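Local coordinates for protein pullulanase (Bacillus acidopullulyticus, PDB 2WAN) that hydrolyses the alpha-1,6-glycosidic linkages of pullulan and, as pullulanases generally do, the alpha-1,6 branch points of starch-derived polysaccharides, at residues A[678-681]-A[682-685]; A[701-704]-A[705-708]; A[845-848]-A[849-853]; A[882-885]-A[886-890]. All blocks are in the same frame, centred on the assembly; numbering follows the deposited sequence.

Interaction 1. Residues A[678-681]-A[682-685]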
loop_
_atom_site.group_PDB
_atom_site.type_symbol
_atom_site.label_atom_id
_atom_site.label_comp_id
_atom_site.label_asym_id
_atom_site.label_seq_id
_atom_site.Cartn_x
_atom_site.Cartn_y
_atom_site.Cartn_z
ATOM N N VAL A 678 -2.535 -6.495 6.769
ATOM C CA VAL A 678 -2.515 -6.746 5.323
ATOM C C VAL A 678 -3.711 -7.588 4.904
ATOM O O VAL A 678 -4.112 -8.491 5.622
ATOM C CB VAL A 678 -1.190 -7.415 4.844
ATOM C CG1 VAL A 678 -0.025 -6.472 5.058
ATOM C CG2 VAL A 678 -0.945 -8.768 5.574
ATOM N N PHE A 679 -4.279 -7.279 3.745
ATOM C CA PHE A 679 -5.343 -8.095 3.186
ATOM C C PHE A 679 -4.827 -9.508 2.974
ATOM O O PHE A 679 -3.739 -9.716 2.412
ATOM C CB PHE A 679 -5.832 -7.514 1.862
ATOM C CG PHE A 679 -6.785 -6.385 2.037
ATOM C CD1 PHE A 679 -8.113 -6.640 2.397
ATOM C CD2 PHE A 679 -6.359 -5.072 1.883
ATOM C CE1 PHE A 679 -9.038 -5.585 2.594
ATOM C CE2 PHE A 679 -7.274 -4.017 2.063
ATOM C CZ PHE A 679 -8.603 -4.278 2.400
ATOM N N ASN A 680 -5.608 -10.466 3.447
ATOM C CA ASN A 680 -5.200 -11.859 3.467
ATOM C C ASN A 680 -5.715 -12.602 2.241
ATOM O O ASN A 680 -6.788 -13.185 2.256
ATOM C CB ASN A 680 -5.665 -12.510 4.781
ATOM C CG ASN A 680 -5.151 -13.935 4.941
ATOM O OD1 ASN A 680 -4.612 -14.513 4.003
ATOM N ND2 ASN A 680 -5.343 -14.513 6.133
ATOM N N ASP A 681 -4.946 -12.555 1.164
ATOM C CA ASP A 681 -5.345 -13.290 -0.030
ATOM C C ASP A 681 -5.237 -14.812 0.137
ATOM O O ASP A 681 -5.842 -15.556 -0.654
ATOM C CB ASP A 681 -4.646 -12.773 -1.309
ATOM C CG ASP A 681 -3.119 -12.789 -1.230
ATOM O OD1 ASP A 681 -2.537 -12.716 -0.128
ATOM O OD2 ASP A 681 -2.503 -12.845 -2.312
ATOM N N ASN A 682 -4.511 -15.284 1.157
ATOM C CA ASN A 682 -4.465 -16.737 1.415
ATOM C C ASN A 682 -5.829 -17.286 1.856
ATOM O O ASN A 682 -6.315 -18.291 1.310
ATOM C CB ASN A 682 -3.399 -17.114 2.449
ATOM C CG ASN A 682 -1.977 -16.884 1.954
ATOM O OD1 ASN A 682 -1.740 -16.648 0.761
ATOM N ND2 ASN A 682 -1.017 -16.971 2.877
ATOM N N ILE A 683 -6.448 -16.640 2.843
ATOM C CA ILE A 683 -7.781 -17.094 3.271
ATOM C C ILE A 683 -8.838 -16.862 2.150
ATOM O O ILE A 683 -9.722 -17.694 1.950
ATOM C CB ILE A 683 -8.188 -16.515 4.657
ATOM C CG1 ILE A 683 -9.297 -17.375 5.297
ATOM C CG2 ILE A 683 -8.558 -15.013 4.558
ATOM C CD1 ILE A 683 -9.864 -16.784 6.645
ATOM N N ARG A 684 -8.716 -15.753 1.419
ATOM C CA ARG A 684 -9.596 -15.436 0.291
ATOM C C ARG A 684 -9.554 -16.551 -0.757
ATOM O O ARG A 684 -10.592 -17.094 -1.155
ATOM C CB ARG A 684 -9.165 -14.114 -0.359
ATOM C CG ARG A 684 -10.148 -13.584 -1.407
ATOM C CD ARG A 684 -9.445 -12.662 -2.414
ATOM N NE ARG A 684 -8.488 -13.397 -3.267
ATOM C CZ ARG A 684 -7.364 -12.892 -3.782
ATOM N NH1 ARG A 684 -6.993 -11.632 -3.564
ATOM N NH2 ARG A 684 -6.581 -13.667 -4.507
ATOM N N ASN A 685 -8.348 -16.908 -1.183
ATOM C CA ASN A 685 -8.205 -17.993 -2.168
ATOM C C ASN A 685 -8.687 -19.319 -1.600
ATOM O O ASN A 685 -9.294 -20.128 -2.316
ATOM C CB ASN A 685 -6.763 -18.126 -2.654
ATOM C CG ASN A 685 -6.351 -17.013 -3.621
ATOM O OD1 ASN A 685 -7.163 -16.460 -4.367
ATOM N ND2 ASN A 685 -5.069 -16.722 -3.635
HETATM O O HOH W 1 -3.950 -11.596 -4.892
HETATM O O HOH W 2 -3.660 -14.201 -4.926
#
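The flat guanidinium of R684 has the CB of D681 over one face, offset toward the rim, with NH1 of R684 3.4 Å from CB of D681. At its edge, in the guanidinium plane, lie OD1 of N685 and a water. NH2 of R684 donates to that OD1 of N685 (2.9 Å), although it meets the amide oxygen from above the carbonyl plane. No direct salt bridge joins R684 to D681. Instead, two waters that donate to OD2 of D681 accept, weakly, from NH1 and NH2 of R684, while OD1 of D681 forms a salt bridge with K668; NH1 of R684 also reaches the hydroxyl of Y731.

One turn earlier, N680 is the N-cap of the helix. With CG anti to the backbone N (chi1 -174°), its OD1 accepts from N of I683 (3.0 Å, 163°), satisfying an amide at the helix start, and the amide carbon CG lies 3.6 Å from CG2 of I683. The regular helical bond from N of N685 to O of D681 (2.9 Å) follows.

All this happens where barrel strand 677-679, the sixth of the eight parallel strands of the catalytic domain, passes into helix 681-688, with N680 and I683 packing on neighbouring strand 728-730.

Interaction 2. Residues A[701-704]-A[705-708]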
loop_
_atom_site.group_PDB
_atom_site.type_symbol
_atom_site.label_atom_id
_atom_site.label_comp_id
_atom_site.label_asym_id
_atom_site.label_seq_id
_atom_site.Cartn_x
_atom_site.Cartn_y
_atom_site.Cartn_z
ATOM N N THR A 701 -17.321 -23.658 -1.502
ATOM C CA THR A 701 -18.047 -23.950 -2.754
ATOM C C THR A 701 -17.704 -25.293 -3.419
ATOM O O THR A 701 -18.121 -25.564 -4.557
ATOM C CB THR A 701 -17.834 -22.837 -3.792
ATOM O OG1 THR A 701 -16.425 -22.593 -3.951
ATOM C CG2 THR A 701 -18.554 -21.555 -3.355
ATOM N N GLY A 702 -16.972 -26.135 -2.702
ATOM C CA GLY A 702 -16.843 -27.529 -3.129
ATOM C C GLY A 702 -15.450 -28.099 -3.277
ATOM O O GLY A 702 -15.312 -29.316 -3.413
ATOM N N ASP A 703 -14.415 -27.255 -3.266
ATOM C CA ASP A 703 -13.060 -27.775 -3.358
ATOM C C ASP A 703 -12.702 -28.504 -2.062
ATOM O O ASP A 703 -12.939 -27.978 -0.989
ATOM C CB ASP A 703 -12.057 -26.658 -3.658
ATOM C CG ASP A 703 -10.655 -27.192 -3.884
ATOM O OD1 ASP A 703 -9.963 -27.528 -2.902
ATOM O OD2 ASP A 703 -10.250 -27.277 -5.057
ATOM N N PRO A 704 -12.127 -29.724 -2.164
ATOM C CA PRO A 704 -11.900 -30.500 -0.936
ATOM C C PRO A 704 -10.511 -30.342 -0.324
ATOM O O PRO A 704 -10.210 -30.996 0.669
ATOM C CB PRO A 704 -12.083 -31.951 -1.418
ATOM C CG PRO A 704 -11.525 -31.916 -2.824
ATOM C CD PRO A 704 -11.941 -30.545 -3.381
ATOM N N ASN A 705 -9.679 -29.480 -0.898
ATOM C CA ASN A 705 -8.261 -29.432 -0.537
ATOM C C ASN A 705 -7.834 -28.189 0.255
ATOM O O ASN A 705 -6.650 -27.876 0.324
ATOM C CB ASN A 705 -7.407 -29.588 -1.795
ATOM C CG ASN A 705 -7.650 -30.911 -2.493
ATOM O OD1 ASN A 705 -7.704 -31.959 -1.849
ATOM N ND2 ASN A 705 -7.847 -30.863 -3.801
ATOM N N GLN A 706 -8.796 -27.523 0.886
ATOM C CA GLN A 706 -8.517 -26.250 1.567
ATOM C C GLN A 706 -8.545 -26.238 3.098
ATOM O O GLN A 706 -8.395 -25.170 3.699
ATOM C CB GLN A 706 -9.473 -25.165 1.059
ATOM C CG GLN A 706 -9.499 -24.981 -0.447
ATOM C CD GLN A 706 -8.127 -24.805 -1.059
ATOM O OE1 GLN A 706 -7.303 -24.043 -0.554
ATOM N NE2 GLN A 706 -7.876 -25.502 -2.164
ATOM N N VAL A 707 -8.739 -27.391 3.740
ATOM C CA VAL A 707 -8.896 -27.430 5.206
ATOM C C VAL A 707 -7.719 -26.759 5.945
ATOM O O VAL A 707 -7.929 -25.927 6.827
ATOM C CB VAL A 707 -9.116 -28.887 5.720
ATOM C CG1 VAL A 707 -8.955 -28.976 7.241
ATOM C CG2 VAL A 707 -10.479 -29.388 5.291
ATOM N N ASP A 708 -6.486 -27.094 5.575
ATOM C CA ASP A 708 -5.324 -26.505 6.259
ATOM C C ASP A 708 -5.229 -24.996 6.056
ATOM O O ASP A 708 -4.848 -24.274 6.984
ATOM C CB ASP A 708 -4.011 -27.170 5.827
ATOM C CG ASP A 708 -3.893 -28.601 6.325
ATOM O OD1 ASP A 708 -4.489 -28.938 7.373
ATOM O OD2 ASP A 708 -3.194 -29.387 5.658
HETATM O O HOH W 3 -11.562 -27.838 1.366
HETATM O O HOH W 4 -7.827 -28.197 -5.402
HETATM O O HOH W 5 -8.472 -30.257 2.752
#
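D703 and Q706 bring their flat ends together at a slant, the carboxylate and amide planes 57° apart, and the whole contact turns on one carboxylate oxygen. NE2 of Q706 donates to OD1 of D703 over 3.0 Å, in a nearly straight bond (167°). Seen from the glutamine the oxygen lies in the amide plane; seen from the aspartate the donor stands well above the carboxylate plane. The backbone N of N705 reaches the same OD1 of D703 from the opposite face, on the anti side and at 2.8 Å, so two N-H groups grip a single oxygen between them. Q706 manages its part by a bend at chi2 (-51°), which curls the chain back over the turn and leaves its CG 3.6 Å from OD1 of D703.

The bond from a side-chain oxygen to the backbone N two residues on defines an Asx turn, here built on D703, P704 and N705 and leading the loop toward helix 707-714. Within it P704 and N705 lie side by side, their side chains pointing the same way, with CG of P704 3.9 Å from ND2 of N705. Three waters extend the hydrogen bonding. One spans OD2 of D703 and ND2 of N705, a second runs from O of D703 to N of Q706, and a third joins O of P704 to N of V707, the first residue of the helix. Q706 also rests on F699, while V707 packs against N850 of the C-terminal all-beta domain.

Interaction 3. Residues A[845-848]-A[849-853]. With SO4 (sulfate ion), chain M.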
loop_
_atom_site.group_PDB
_atom_site.type_symbol
_atom_site.label_atom_id
_atom_site.label_comp_id
_atom_site.label_asym_id
_atom_site.label_seq_id
_atom_site.Cartn_x
_atom_site.Cartn_y
_atom_site.Cartn_z
ATOM N N LEU A 845 -10.905 -29.415 16.886
ATOM C CA LEU A 845 -11.528 -30.675 17.294
ATOM C C LEU A 845 -11.545 -31.639 16.121
ATOM O O LEU A 845 -11.753 -31.229 14.964
ATOM C CB LEU A 845 -12.958 -30.429 17.777
ATOM C CG LEU A 845 -13.186 -29.436 18.933
ATOM C CD1 LEU A 845 -14.665 -29.305 19.295
ATOM C CD2 LEU A 845 -12.372 -29.840 20.172
ATOM N N GLU A 846 -11.365 -32.932 16.404
ATOM C CA GLU A 846 -11.459 -33.945 15.345
ATOM C C GLU A 846 -12.844 -33.891 14.716
ATOM O O GLU A 846 -13.857 -33.859 15.423
ATOM C CB GLU A 846 -11.169 -35.354 15.904
ATOM C CG GLU A 846 -11.271 -36.478 14.866
ATOM C CD GLU A 846 -10.043 -36.617 13.985
ATOM O OE1 GLU A 846 -8.975 -36.065 14.340
ATOM O OE2 GLU A 846 -10.151 -37.295 12.936
ATOM N N SER A 847 -12.885 -33.829 13.388
ATOM C CA SER A 847 -14.170 -33.750 12.677
ATOM C C SER A 847 -14.075 -34.500 11.338
ATOM O O SER A 847 -12.976 -34.866 10.910
ATOM C CB SER A 847 -14.570 -32.275 12.476
ATOM O OG SER A 847 -13.672 -31.620 11.592
ATOM N N PRO A 848 -15.223 -34.732 10.676
ATOM C CA PRO A 848 -15.202 -35.490 9.418
ATOM C C PRO A 848 -14.407 -34.827 8.297
ATOM O O PRO A 848 -14.079 -33.624 8.353
ATOM C CB PRO A 848 -16.686 -35.585 9.041
ATOM C CG PRO A 848 -17.397 -35.521 10.347
ATOM C CD PRO A 848 -16.603 -34.503 11.142
ATOM N N THR A 849 -14.072 -35.627 7.287
ATOM C CA THR A 849 -13.373 -35.138 6.111
ATOM C C THR A 849 -13.990 -33.865 5.543
ATOM O O THR A 849 -15.211 -33.757 5.385
ATOM C CB THR A 849 -13.371 -36.216 5.015
ATOM O OG1 THR A 849 -12.793 -37.400 5.567
ATOM C CG2 THR A 849 -12.533 -35.759 3.815
ATOM N N ASN A 850 -13.114 -32.908 5.239
ATOM C CA ASN A 850 -13.508 -31.647 4.631
ATOM C C ASN A 850 -14.453 -30.834 5.515
ATOM O O ASN A 850 -15.403 -30.231 5.039
ATOM C CB ASN A 850 -14.094 -31.816 3.221
ATOM C CG ASN A 850 -14.020 -30.537 2.429
ATOM O OD1 ASN A 850 -13.037 -29.801 2.536
ATOM N ND2 ASN A 850 -15.068 -30.229 1.671
ATOM N N THR A 851 -14.196 -30.853 6.818
ATOM C CA THR A 851 -14.904 -29.946 7.735
ATOM C C THR A 851 -13.849 -29.382 8.668
ATOM O O THR A 851 -12.769 -29.959 8.800
ATOM C CB THR A 851 -16.010 -30.659 8.578
ATOM O OG1 THR A 851 -15.403 -31.628 9.448
ATOM C CG2 THR A 851 -17.078 -31.338 7.682
ATOM N N VAL A 852 -14.150 -28.220 9.264
ATOM C CA VAL A 852 -13.263 -27.569 10.224
ATOM C C VAL A 852 -14.088 -27.274 11.471
ATOM O O VAL A 852 -15.139 -26.617 11.394
ATOM C CB VAL A 852 -12.664 -26.249 9.655
ATOM C CG1 VAL A 852 -11.898 -25.476 10.734
ATOM C CG2 VAL A 852 -11.720 -26.544 8.498
ATOM N N ALA A 853 -13.610 -27.762 12.616
ATOM C CA ALA A 853 -14.282 -27.542 13.906
ATOM C C ALA A 853 -13.284 -27.096 14.943
ATOM O O ALA A 853 -12.203 -27.666 15.037
ATOM C CB ALA A 853 -14.971 -28.817 14.382
HETATM S S SO4 M . -9.472 -33.136 5.752
HETATM O O1 SO4 M . -10.698 -32.871 6.506
HETATM O O2 SO4 M . -9.686 -32.836 4.338
HETATM O O3 SO4 M . -8.382 -32.308 6.269
HETATM O O4 SO4 M . -9.113 -34.544 5.917
HETATM O O HOH W 6 -11.647 -29.942 12.606
#
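The hydroxyl of T851 donates to O of P848 over 2.6 Å, the shortest polar link in this beta hairpin, whose strands 842-844 and 852-856 run antiparallel. P848 to T851 form a type II beta turn, and its characteristic backbone bond, from N of T851 to the same O of P848, is weak at 3.2 Å. The threonine hydroxyl thus reinforces the turn: with OG1 between the backbone N and the carbonyl carbon (chi1 64°), it faces back across the loop, tilted 26° from the carbonyl plane of P848. OG of S847 comes within 2.8 Å of OG1 of T851, so the two hydroxyls and the proline carbonyl form a short polar row across the neck of the turn.

Further from the turn, N of L845 donates to O of A853 in a direct and fairly straight bond (2.9 Å). The return link is mediated: a water gives a proton to O of L845, accepts from N of A853 and also meets OG of S847, so it stands in for a backbone bond between the two arms of the hairpin. Over one face of the turn, N of N850 donates to O1 of a sulfate ion (2.7 Å), probably from the crystallisation liquor.

Packing completes the hairpin. S847 and A853 face L881 of strand 879-882, T851 lies against strand 868-873, and V852 turns to helix 707-714. CB of L845 approaches CB of A853 at 4.3 Å, and CB of S847 lies 4.0 Å from that same methyl.

Interaction 4. Residues A[882-885]-A[886-890]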
loop_
_atom_site.group_PDB
_atom_site.type_symbol
_atom_site.label_atom_id
_atom_site.label_comp_id
_atom_site.label_asym_id
_atom_site.label_seq_id
_atom_site.Cartn_x
_atom_site.Cartn_y
_atom_site.Cartn_z
ATOM N N ASN A 882 -18.355 -35.126 17.257
ATOM C CA ASN A 882 -18.236 -35.623 18.623
ATOM C C ASN A 882 -17.924 -34.475 19.550
ATOM O O ASN A 882 -17.051 -33.667 19.244
ATOM C CB ASN A 882 -17.156 -36.688 18.685
ATOM C CG ASN A 882 -17.605 -37.973 18.004
ATOM O OD1 ASN A 882 -18.704 -38.444 18.260
ATOM N ND2 ASN A 882 -16.786 -38.506 17.108
ATOM N N LEU A 883 -18.641 -34.398 20.666
ATOM C CA LEU A 883 -18.498 -33.241 21.551
ATOM C C LEU A 883 -17.674 -33.555 22.802
ATOM O O LEU A 883 -17.678 -34.701 23.280
ATOM C CB LEU A 883 -19.869 -32.691 21.942
ATOM C CG LEU A 883 -20.773 -32.196 20.814
ATOM C CD1 LEU A 883 -22.179 -31.944 21.353
ATOM C CD2 LEU A 883 -20.174 -30.922 20.206
ATOM N N PRO A 884 -16.954 -32.541 23.335
ATOM C CA PRO A 884 -16.386 -32.693 24.678
ATOM C C PRO A 884 -17.490 -32.890 25.713
ATOM O O PRO A 884 -18.675 -32.644 25.428
ATOM C CB PRO A 884 -15.670 -31.359 24.925
ATOM C CG PRO A 884 -15.458 -30.765 23.529
ATOM C CD PRO A 884 -16.686 -31.205 22.770
ATOM N N SER A 885 -17.097 -33.279 26.924
ATOM C CA SER A 885 -18.050 -33.590 27.992
ATOM C C SER A 885 -19.007 -32.441 28.308
ATOM O O SER A 885 -18.707 -31.268 28.038
ATOM C CB SER A 885 -17.294 -33.996 29.274
ATOM O OG SER A 885 -16.531 -32.901 29.759
ATOM N N GLY A 886 -20.165 -32.795 28.865
ATOM C CA GLY A 886 -21.090 -31.814 29.395
ATOM C C GLY A 886 -22.228 -31.450 28.467
ATOM O O GLY A 886 -22.326 -31.958 27.341
ATOM N N ASP A 887 -23.100 -30.588 28.973
ATOM C CA ASP A 887 -24.255 -30.097 28.232
ATOM C C ASP A 887 -23.851 -28.959 27.302
ATOM O O ASP A 887 -23.208 -27.990 27.735
ATOM C CB ASP A 887 -25.330 -29.609 29.206
ATOM C CG ASP A 887 -26.627 -29.238 28.495
ATOM O OD1 ASP A 887 -26.983 -28.050 28.482
ATOM O OD2 ASP A 887 -27.263 -30.136 27.910
ATOM N N TRP A 888 -24.249 -29.073 26.034
ATOM C CA TRP A 888 -24.013 -28.023 25.034
ATOM C C TRP A 888 -25.310 -27.358 24.584
ATOM O O TRP A 888 -26.313 -28.028 24.314
ATOM C CB TRP A 888 -23.234 -28.575 23.829
ATOM C CG TRP A 888 -21.844 -28.926 24.204
ATOM C CD1 TRP A 888 -21.400 -30.135 24.685
ATOM C CD2 TRP A 888 -20.704 -28.060 24.174
ATOM N NE1 TRP A 888 -20.053 -30.065 24.961
ATOM C CE2 TRP A 888 -19.597 -28.809 24.644
ATOM C CE3 TRP A 888 -20.508 -26.716 23.783
ATOM C CZ2 TRP A 888 -18.304 -28.263 24.747
ATOM C CZ3 TRP A 888 -19.226 -26.179 23.871
ATOM C CH2 TRP A 888 -18.139 -26.950 24.361
ATOM N N THR A 889 -25.289 -26.030 24.532
ATOM C CA THR A 889 -26.414 -25.247 24.046
ATOM C C THR A 889 -26.170 -24.893 22.583
ATOM O O THR A 889 -25.151 -24.290 22.260
ATOM C CB THR A 889 -26.582 -23.939 24.876
ATOM O OG1 THR A 889 -26.779 -24.273 26.251
ATOM C CG2 THR A 889 -27.795 -23.144 24.371
ATOM N N ILE A 890 -27.098 -25.267 21.696
ATOM C CA ILE A 890 -27.003 -24.890 20.280
ATOM C C ILE A 890 -27.440 -23.435 20.148
ATOM O O ILE A 890 -28.524 -23.079 20.587
ATOM C CB ILE A 890 -27.913 -25.784 19.388
ATOM C CG1 ILE A 890 -27.524 -27.262 19.550
ATOM C CG2 ILE A 890 -27.823 -25.322 17.924
ATOM C CD1 ILE A 890 -28.635 -28.246 19.087
HETATM O O HOH W 7 -21.118 -33.772 25.574
#
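From P884 to W888 the chain bends round S885 and G886, the glycine taking a positive phi (98°), and this brings the carbonyl of P884 to face the indole of W888. NE1 of W888 donates to O of P884 over 3.0 Å with an angle of 157°. The oxygen lies at the edge of the indole, close to the ring plane, whereas the N-H arrives from above the plane of the proline carbonyl. This bond settles the one polar atom of a buried aromatic side chain and fixes which way the indole edge is turned. A water, also at the ring edge and in its plane, donates both to O of P884 (2.7 Å) and to O of G886 (2.8 Å), tying the two carbonyls of the bend together.

Apolar contacts flank the bond, at CD1 and at CZ2 of the indole. W888 has CG anti to its carbonyl carbon (chi1 -68°), which carries the indole back over the loop to L883 and P884. CD1 of L883 comes obliquely to CD1 of W888 at 3.9 Å. The proline crosses the tryptophan at about a right angle, with its CD 3.9 Å from CZ2 on the six-membered ring. Beyond the loop, W888 and L883 also pack on I869 and L919, and the side-chain amide of Q921 donates to O of S885 and O of D887. It is a connecting loop between beta strands 879-882 and 888-893, folded over a buried tryptophan in the C-terminal all-beta domain of this pullulanase.

Followed from the N terminus, the four contacts come in series, each closing a short loop or cap before the next opens; none nests in or crosses another. Interaction 1 caps the helix leaving the sixth strand of the catalytic barrel. Interaction 2, about 15 Å away between centres, shapes the approach to the next helix, 707-714. There the barrel domain meets the C-terminal beta domain: V707 of interaction 2 packs on V852 of interaction 3, where CG1 of V707 lies 3.9 Å from CG2 of V852. Interactions 3 and 4 reach the same beta sheet, their centres about 16 Å apart, one closing a hairpin and the other a connecting loop.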